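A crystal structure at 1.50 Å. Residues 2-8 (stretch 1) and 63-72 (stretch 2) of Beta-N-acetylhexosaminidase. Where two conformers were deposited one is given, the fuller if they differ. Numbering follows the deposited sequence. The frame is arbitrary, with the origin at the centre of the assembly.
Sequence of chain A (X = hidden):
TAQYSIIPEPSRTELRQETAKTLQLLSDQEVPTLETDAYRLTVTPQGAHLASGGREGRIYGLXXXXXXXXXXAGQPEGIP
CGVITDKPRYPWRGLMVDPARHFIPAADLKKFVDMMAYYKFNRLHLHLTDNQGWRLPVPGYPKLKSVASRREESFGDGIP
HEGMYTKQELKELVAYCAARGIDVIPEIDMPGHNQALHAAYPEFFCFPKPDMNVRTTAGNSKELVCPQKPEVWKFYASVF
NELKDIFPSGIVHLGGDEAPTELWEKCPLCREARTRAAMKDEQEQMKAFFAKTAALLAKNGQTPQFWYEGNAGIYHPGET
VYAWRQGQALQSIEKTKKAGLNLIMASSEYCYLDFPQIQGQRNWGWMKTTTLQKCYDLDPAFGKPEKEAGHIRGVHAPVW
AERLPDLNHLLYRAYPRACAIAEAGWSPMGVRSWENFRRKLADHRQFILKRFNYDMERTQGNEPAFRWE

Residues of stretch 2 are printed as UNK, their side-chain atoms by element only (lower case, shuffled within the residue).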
# COMPACT_ATOMS: atom_id res chain seq x y z
N ALA A 2 -19.26 -29.05 6.26
CA ALA A 2 -17.92 -28.86 5.72
C ALA A 2 -17.87 -27.68 4.77
O ALA A 2 -18.73 -27.53 3.89
CB ALA A 2 -17.47 -30.13 5.00
N GLN A 3 -16.85 -26.83 4.93
CA GLN A 3 -16.72 -25.59 4.18
C GLN A 3 -15.28 -25.44 3.72
O GLN A 3 -14.38 -26.16 4.17
CB GLN A 3 -17.06 -24.38 5.05
CG GLN A 3 -18.47 -24.34 5.59
CD GLN A 3 -18.70 -23.15 6.49
OE1 GLN A 3 -19.16 -22.09 6.05
NE2 GLN A 3 -18.38 -23.30 7.77
N TYR A 4 -15.06 -24.49 2.81
CA TYR A 4 -13.72 -24.05 2.46
C TYR A 4 -13.28 -22.94 3.40
O TYR A 4 -14.09 -22.27 4.05
CB TYR A 4 -13.69 -23.51 1.03
CG TYR A 4 -14.09 -24.50 -0.04
CD1 TYR A 4 -13.73 -25.85 0.05
CD2 TYR A 4 -14.81 -24.09 -1.16
CE1 TYR A 4 -14.08 -26.74 -0.94
CE2 TYR A 4 -15.17 -24.98 -2.15
CZ TYR A 4 -14.80 -26.31 -2.04
OH TYR A 4 -15.17 -27.20 -3.03
N SER A 5 -11.96 -22.73 3.45
CA SER A 5 -11.40 -21.64 4.23
C SER A 5 -10.57 -20.73 3.34
O SER A 5 -9.36 -20.58 3.54
CB SER A 5 -10.56 -22.17 5.39
OG SER A 5 -11.41 -22.80 6.33
N ILE A 6 -11.21 -20.12 2.35
CA ILE A 6 -10.55 -19.25 1.39
C ILE A 6 -10.69 -17.81 1.87
O ILE A 6 -11.81 -17.34 2.12
CB ILE A 6 -11.17 -19.41 -0.01
CG1 ILE A 6 -11.05 -20.86 -0.50
CG2 ILE A 6 -10.53 -18.42 -0.99
CD1 ILE A 6 -12.10 -21.21 -1.54
N ILE A 7 -9.57 -17.11 1.98
CA ILE A 7 -9.54 -15.68 2.24
C ILE A 7 -8.84 -15.02 1.06
O ILE A 7 -7.70 -15.37 0.75
CB ILE A 7 -8.82 -15.31 3.55
CG1 ILE A 7 -9.49 -16.00 4.74
CG2 ILE A 7 -8.80 -13.79 3.74
CD1 ILE A 7 -8.67 -15.94 6.04
N PRO A 8 -9.46 -14.05 0.38
CA PRO A 8 -10.80 -13.51 0.67
C PRO A 8 -11.95 -14.44 0.31
O PRO A 8 -11.83 -15.29 -0.59
CB PRO A 8 -10.86 -12.24 -0.19
CG PRO A 8 -9.76 -12.36 -1.18
CD PRO A 8 -8.76 -13.33 -0.69
N UNK A 63 -4.56 -18.77 -7.07
CA UNK A 63 -4.37 -18.44 -5.66
C UNK A 63 -5.40 -19.14 -4.79
O UNK A 63 -5.08 -19.63 -3.69
c UNK A 63 -4.45 -16.92 -5.47
N UNK A 64 -6.66 -19.21 -5.24
CA UNK A 64 -7.65 -19.99 -4.51
C UNK A 64 -7.28 -21.46 -4.49
O UNK A 64 -7.39 -22.12 -3.44
o UNK A 64 -9.39 -18.39 -4.94
c UNK A 64 -9.02 -19.76 -5.14
c UNK A 64 -10.07 -20.69 -4.53
N UNK A 65 -6.85 -22.00 -5.62
CA UNK A 65 -6.42 -23.40 -5.67
C UNK A 65 -5.29 -23.66 -4.68
O UNK A 65 -5.25 -24.72 -4.04
c UNK A 65 -6.01 -23.76 -7.10
c UNK A 65 -5.68 -25.22 -7.40
c UNK A 65 -5.29 -25.37 -8.87
c UNK A 65 -6.87 -26.10 -7.06
N UNK A 66 -4.37 -22.71 -4.54
CA UNK A 66 -3.28 -22.85 -3.59
C UNK A 66 -3.81 -22.97 -2.16
O UNK A 66 -3.36 -23.81 -1.38
c UNK A 66 -0.12 -20.55 -3.40
c UNK A 66 -0.32 -18.27 -4.37
n UNK A 66 0.75 -18.46 -5.15
n UNK A 66 -0.74 -19.23 -3.54
c UNK A 66 -2.35 -21.63 -3.74
n UNK A 66 -0.96 -17.11 -4.40
c UNK A 66 -1.12 -21.60 -2.88
N UNK A 67 -4.79 -22.11 -1.81
CA UNK A 67 -5.36 -22.18 -0.47
C UNK A 67 -6.11 -23.49 -0.26
O UNK A 67 -6.05 -24.09 0.82
c UNK A 67 -6.26 -20.98 -0.19
n UNK A 67 -5.62 -17.42 0.77
c UNK A 67 -6.26 -18.57 0.60
o UNK A 67 -7.41 -18.76 1.00
c UNK A 67 -5.49 -19.67 -0.12
N UNK A 68 -6.83 -23.96 -1.29
CA UNK A 68 -7.52 -25.24 -1.18
C UNK A 68 -6.54 -26.39 -1.03
O UNK A 68 -6.81 -27.35 -0.30
c UNK A 68 -10.39 -24.83 -3.76
c UNK A 68 -8.43 -25.46 -2.39
c UNK A 68 -9.66 -24.57 -2.46
c UNK A 68 -10.57 -24.81 -1.26
N UNK A 69 -5.39 -26.31 -1.71
CA UNK A 69 -4.37 -27.34 -1.54
C UNK A 69 -3.80 -27.32 -0.13
O UNK A 69 -3.54 -28.38 0.46
n UNK A 69 -3.21 -27.90 -6.30
c UNK A 69 -3.26 -27.17 -2.58
n UNK A 69 -3.31 -28.20 -8.56
c UNK A 69 -2.74 -27.28 -5.06
c UNK A 69 -3.74 -27.56 -3.97
c UNK A 69 -2.81 -27.56 -7.52
n UNK A 69 -1.93 -26.58 -7.69
N UNK A 70 -3.61 -26.13 0.44
CA UNK A 70 -3.16 -26.04 1.83
C UNK A 70 -4.21 -26.62 2.77
O UNK A 70 -3.87 -27.33 3.73
c UNK A 70 -2.81 -24.60 2.19
c UNK A 70 -1.57 -24.09 1.46
o UNK A 70 -1.38 -22.85 1.41
o UNK A 70 -0.79 -24.91 0.94
N UNK A 71 -5.49 -26.35 2.51
CA UNK A 71 -6.54 -26.95 3.32
C UNK A 71 -6.54 -28.47 3.20
O UNK A 71 -6.56 -29.19 4.21
c UNK A 71 -10.38 -26.31 3.52
c UNK A 71 -7.91 -26.38 2.93
o UNK A 71 -10.49 -25.31 2.82
n UNK A 71 -11.43 -26.92 4.07
c UNK A 71 -9.02 -26.92 3.83
N UNK A 72 -6.49 -28.99 1.97
CA UNK A 72 -6.51 -30.43 1.77
C UNK A 72 -5.32 -31.11 2.44
O UNK A 72 -5.45 -32.22 2.97
c UNK A 72 -6.47 -32.22 -0.14
c UNK A 72 -7.63 -33.03 0.45
c UNK A 72 -6.55 -30.75 0.27
c UNK A 72 -6.44 -32.35 -1.66

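Position 63 carries a single side-chain carbon, out of reach of stretch 1; one carbon means alanine, and Ala-63 serves the helix through its O, which accepts from the N of position 67. Position 64 has a carbon bearing one oxygen and one carbon, branched at CB, and its terminal carbon packs on CD1 of Ile-6. This is threonine. The methyl CG2 of Thr-64 lies 3.7 Å from CD1 of Ile-6, while OG1 is hydrogen-bonded elsewhere in the structure, so both branches suit a buried site.

Position 65 shows four carbons forked at the second, hence leucine; Leu-65 points away from stretch 1 and is buried against other parts of the protein. At position 66 three carbons lead to a nitrogen and then to a carbon with two more nitrogens. This is the guanidinium of arginine, and Arg-66 lies out of reach, partly exposed as suits its charge.

Position 67 has three carbons, the third carrying one oxygen and one nitrogen, and points toward stretch 1, where the oxygen meets Ile-7 N and the nitrogen Ile-7 O. The chain ends in an amide and is glutamine. Its amide pairs with the N and O of one residue: Ile-7 N donates to Gln-67 OE1 at 2.9 Å, and Gln-67 NE2 donates to Ile-7 O at 2.9 Å.

Position 68 again has four carbons forked at the second, and a terminal carbon lies over one face of the Tyr-4 ring. It is leucine: CD2 of Leu-68 makes a CH-pi contact with that ring and is 3.9 Å from CD1 of Ile-6. An apolar fork suits this site, having no polar group to satisfy.

Position 69 repeats the guanidinium pattern, so it is arginine; Arg-69 is exposed and touches a crystal neighbour. Position 70 has two carbons, the second with two oxygens: aspartate. Asp-70 is buried and out of reach, but both carboxylate oxygens are hydrogen-bonded elsewhere.

Position 71 has three carbons ending in one oxygen, which meets Ser-5 N, and one nitrogen, which meets Gln-3 O: again glutamine. With donor and acceptor on one amide, Gln-71 serves both: NE2 of Gln-71 donates to Gln-3 O at 3.0 Å, and Ser-5 N donates to Gln-71 OE1 at 3.0 Å, spanning Tyr-4. Position 72 has four carbons forked at the second, so leucine; Leu-72 is out of reach, and nothing in this contact requires it.

The contact thus rests on two glutamines one helical turn apart. Stretch 1 has no regular secondary structure, and their amides supply partners for backbone groups of Gln-3, Ser-5 and Ile-7, while Leu-68 packs against Tyr-4 and Ile-6, and Thr-64 against Ile-6 alone.

Stretch 2 (63-72) ATLRQLRDQL
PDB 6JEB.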